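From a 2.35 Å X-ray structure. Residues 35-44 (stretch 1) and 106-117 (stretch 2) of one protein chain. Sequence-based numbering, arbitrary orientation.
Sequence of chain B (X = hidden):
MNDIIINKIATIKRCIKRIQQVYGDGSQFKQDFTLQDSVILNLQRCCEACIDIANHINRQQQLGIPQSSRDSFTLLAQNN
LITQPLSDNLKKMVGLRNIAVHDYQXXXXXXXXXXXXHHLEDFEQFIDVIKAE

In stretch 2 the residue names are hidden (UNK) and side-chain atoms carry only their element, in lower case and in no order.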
# COMPACT_ATOMS: atom_id res chain seq x y z
N LEU B 35 44.24 -37.00 13.11
CA LEU B 35 45.34 -36.06 12.90
C LEU B 35 45.14 -35.23 11.65
O LEU B 35 45.57 -34.07 11.60
CB LEU B 35 46.69 -36.78 12.81
CG LEU B 35 46.98 -37.94 13.77
CD1 LEU B 35 48.30 -38.61 13.36
CD2 LEU B 35 47.05 -37.47 15.22
N GLN B 36 44.52 -35.80 10.62
CA GLN B 36 44.19 -35.03 9.43
C GLN B 36 43.14 -33.97 9.75
O GLN B 36 43.30 -32.80 9.38
CB GLN B 36 43.70 -35.96 8.31
CG GLN B 36 44.77 -36.95 7.85
CD GLN B 36 44.19 -38.16 7.15
OE1 GLN B 36 43.15 -38.08 6.50
NE2 GLN B 36 44.87 -39.29 7.27
N ASP B 37 42.08 -34.36 10.46
CA ASP B 37 41.07 -33.41 10.90
C ASP B 37 41.69 -32.23 11.64
O ASP B 37 41.35 -31.07 11.39
CB ASP B 37 40.05 -34.11 11.80
CG ASP B 37 39.20 -35.12 11.05
OD1 ASP B 37 39.18 -35.09 9.80
OD2 ASP B 37 38.53 -35.94 11.72
N SER B 38 42.63 -32.51 12.55
CA SER B 38 43.21 -31.44 13.37
C SER B 38 44.13 -30.55 12.56
O SER B 38 44.17 -29.33 12.76
CB SER B 38 43.95 -32.04 14.56
OG SER B 38 44.52 -31.02 15.35
N VAL B 39 44.91 -31.13 11.64
CA VAL B 39 45.75 -30.32 10.76
C VAL B 39 44.88 -29.47 9.85
O VAL B 39 45.13 -28.27 9.67
CB VAL B 39 46.71 -31.21 9.96
CG1 VAL B 39 47.39 -30.41 8.86
CG2 VAL B 39 47.75 -31.84 10.89
N ILE B 40 43.85 -30.07 9.26
CA ILE B 40 42.99 -29.36 8.32
C ILE B 40 42.28 -28.20 9.02
O ILE B 40 42.16 -27.10 8.46
CB ILE B 40 42.01 -30.34 7.66
CG1 ILE B 40 42.76 -31.25 6.68
CG2 ILE B 40 40.88 -29.59 6.97
CD1 ILE B 40 41.93 -32.39 6.13
N LEU B 41 41.81 -28.42 10.25
CA LEU B 41 41.09 -27.37 10.95
C LEU B 41 42.01 -26.20 11.30
O LEU B 41 41.64 -25.03 11.14
CB LEU B 41 40.44 -27.92 12.22
CG LEU B 41 39.58 -26.87 12.94
CD1 LEU B 41 38.18 -26.81 12.34
CD2 LEU B 41 39.50 -27.15 14.43
N ASN B 42 43.23 -26.50 11.75
CA ASN B 42 44.16 -25.43 12.07
C ASN B 42 44.70 -24.74 10.82
O ASN B 42 45.09 -23.57 10.89
CB ASN B 42 45.29 -25.96 12.95
CG ASN B 42 44.87 -26.13 14.40
OD1 ASN B 42 44.64 -25.15 15.11
ND2 ASN B 42 44.77 -27.38 14.85
N LEU B 43 44.73 -25.43 9.67
CA LEU B 43 44.99 -24.74 8.42
C LEU B 43 43.88 -23.74 8.11
O LEU B 43 44.14 -22.59 7.74
CB LEU B 43 45.14 -25.74 7.27
CG LEU B 43 46.54 -26.31 7.08
CD1 LEU B 43 46.55 -27.37 5.98
CD2 LEU B 43 47.53 -25.20 6.77
N GLN B 44 42.62 -24.17 8.27
CA GLN B 44 41.49 -23.28 8.05
C GLN B 44 41.57 -22.06 8.95
O GLN B 44 41.38 -20.92 8.50
CB GLN B 44 40.19 -24.04 8.30
CG GLN B 44 38.96 -23.15 8.34
CD GLN B 44 37.69 -23.95 8.48
OE1 GLN B 44 37.14 -24.43 7.49
NE2 GLN B 44 37.22 -24.11 9.71
N UNK B 106 37.82 -35.89 -2.24
CA UNK B 106 38.66 -35.52 -3.37
C UNK B 106 40.00 -34.92 -2.95
O UNK B 106 40.82 -34.60 -3.81
c UNK B 106 37.21 -36.54 -5.62
c UNK B 106 36.83 -35.17 -5.11
o UNK B 106 38.20 -36.65 -6.38
c UNK B 106 37.93 -34.53 -4.29
o UNK B 106 36.52 -37.52 -5.25
N UNK B 107 40.23 -34.77 -1.65
CA UNK B 107 41.49 -34.20 -1.19
C UNK B 107 42.64 -35.15 -1.49
O UNK B 107 42.55 -36.36 -1.26
c UNK B 107 41.44 -33.93 0.31
c UNK B 107 42.70 -33.31 0.93
c UNK B 107 42.54 -33.15 2.43
c UNK B 107 43.00 -31.97 0.28
N UNK B 108 43.72 -34.60 -2.04
CA UNK B 108 44.96 -35.33 -2.19
C UNK B 108 45.80 -35.08 -0.95
O UNK B 108 46.37 -33.99 -0.79
c UNK B 108 45.70 -34.92 -3.46
c UNK B 108 46.83 -35.88 -3.81
n UNK B 108 46.50 -36.93 -4.55
o UNK B 108 47.97 -35.68 -3.39
N UNK B 109 45.88 -36.08 -0.08
CA UNK B 109 46.52 -35.90 1.22
C UNK B 109 47.99 -35.54 1.11
O UNK B 109 48.57 -35.03 2.08
c UNK B 109 46.35 -37.17 2.05
c UNK B 109 44.97 -35.91 3.73
c UNK B 109 45.58 -38.30 4.12
c UNK B 109 46.03 -36.98 3.53
N UNK B 110 48.62 -35.77 -0.05
CA UNK B 110 50.04 -35.47 -0.20
C UNK B 110 50.31 -33.98 -0.37
O UNK B 110 51.38 -33.50 0.01
c UNK B 110 50.78 -37.73 -1.08
o UNK B 110 51.19 -38.06 0.05
o UNK B 110 50.51 -38.55 -1.98
c UNK B 110 50.62 -36.25 -1.38
N UNK B 111 49.36 -33.23 -0.95
CA UNK B 111 49.54 -31.78 -1.05
C UNK B 111 49.42 -31.14 0.33
O UNK B 111 50.12 -30.17 0.64
c UNK B 111 48.55 -31.17 -2.05
c UNK B 111 48.38 -32.07 -3.28
c UNK B 111 47.45 -31.50 -4.34
c UNK B 111 49.03 -29.78 -2.47
N UNK B 112 48.54 -31.67 1.18
CA UNK B 112 48.48 -31.21 2.56
C UNK B 112 49.82 -31.45 3.26
O UNK B 112 50.33 -30.57 3.96
c UNK B 112 47.32 -31.90 3.31
c UNK B 112 45.98 -31.53 2.69
c UNK B 112 47.34 -31.51 4.79
N UNK B 113 50.40 -32.63 3.07
CA UNK B 113 51.71 -32.92 3.66
C UNK B 113 52.77 -32.00 3.07
O UNK B 113 53.61 -31.45 3.80
c UNK B 113 52.07 -34.41 3.47
c UNK B 113 51.40 -35.25 4.54
c UNK B 113 53.58 -34.60 3.50
N UNK B 114 52.75 -31.80 1.75
CA UNK B 114 53.70 -30.88 1.13
C UNK B 114 53.53 -29.47 1.68
O UNK B 114 54.52 -28.73 1.84
n UNK B 114 54.52 -29.10 -1.87
n UNK B 114 56.59 -29.63 -2.02
c UNK B 114 55.99 -30.57 -1.22
c UNK B 114 53.55 -30.90 -0.39
c UNK B 114 54.68 -30.24 -1.12
c UNK B 114 55.68 -28.75 -2.40
N UNK B 115 52.29 -29.07 1.97
CA UNK B 115 52.06 -27.76 2.57
C UNK B 115 52.57 -27.73 4.01
O UNK B 115 53.24 -26.77 4.42
c UNK B 115 50.17 -27.08 1.05
c UNK B 115 50.25 -26.20 3.39
c UNK B 115 50.56 -27.39 2.49
N UNK B 116 52.29 -28.78 4.78
CA UNK B 116 52.76 -28.84 6.17
C UNK B 116 54.28 -28.76 6.23
O UNK B 116 54.85 -28.15 7.15
c UNK B 116 52.91 -30.32 8.21
c UNK B 116 52.24 -30.12 6.85
c UNK B 116 50.73 -30.05 7.01
N UNK B 117 54.97 -29.35 5.25
CA UNK B 117 56.43 -29.38 5.26
C UNK B 117 57.06 -28.12 4.68
O UNK B 117 58.11 -27.69 5.16
c UNK B 117 56.93 -30.59 4.47
c UNK B 117 56.51 -31.94 5.04
n UNK B 117 57.73 -34.03 4.84
o UNK B 117 56.78 -33.17 3.00
c UNK B 117 57.02 -33.10 4.20

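Position 106 carries three side-chain carbons in a row, the third bearing two oxygens; it lies out of reach of stretch 1. The terminal carboxylate makes it Glu 106. Position 107 has four carbons, forked at the second, and one tip of the fork reaches the end of Ile 40. This is Leu 107, whose CD2 lies 3.8 Å from Ile 40 CD1. At position 108 two carbons are followed by one oxygen and one nitrogen, with no contact to stretch 1. The short amide identifies Asn 108, at the N-cap of the following helix; its OD1 accepts a weak hydrogen bond from the backbone N of position 110, at 3.4 Å.

Position 109 again shows four carbons forked at the second, packed against the amide of Gln 36. It is Leu 109, with CD2 3.3 Å from Gln 36 CD. Position 110 holds two carbons, the second with two oxygens, and lies out of reach of stretch 1: Asp 110. Position 111 has four carbons forked at the first, one arm two carbons long, and makes no contact: Ile 111.

Position 112 has one carbon carrying two others and meets both Val 39 and Leu 43. This is Val 112, whose CG1 lies 4.2 Å from Val 39 CG1 and 4.4 Å from Leu 43 CD1. Position 113 has the same three-carbon fork, and its CA-to-CB bond points away from stretch 1; the branching makes it Val 113. Position 114 shows one carbon and then a five-membered ring of three carbons and two nitrogens, untouched by stretch 1: His 114. Positions 115 and 116 each repeat the three-carbon fork, the first near Leu 43, the second against Val 39. They are Val 115, with CG1 4.5 Å from Leu 43 CD2, and Val 116, with CG2 3.8 Å from Val 39 CG1. Position 117 has three carbons, the third with one oxygen and one nitrogen, beyond reach of stretch 1: Gln 117.

The two helices cross at 60°, their axes 11.7 Å apart at closest approach, and no hydrogen bond joins them. Val 112, Val 115 and Val 116 lie on the same side of their helix and offer compact side chains to Val 39 and Leu 43, while the leucines before and at the helix start extend the apolar surface to Ile 40 and Gln 36. The packing buries 312 Å² in all.

Stretch 2 (106-117) ELNLDIVVHVVQ
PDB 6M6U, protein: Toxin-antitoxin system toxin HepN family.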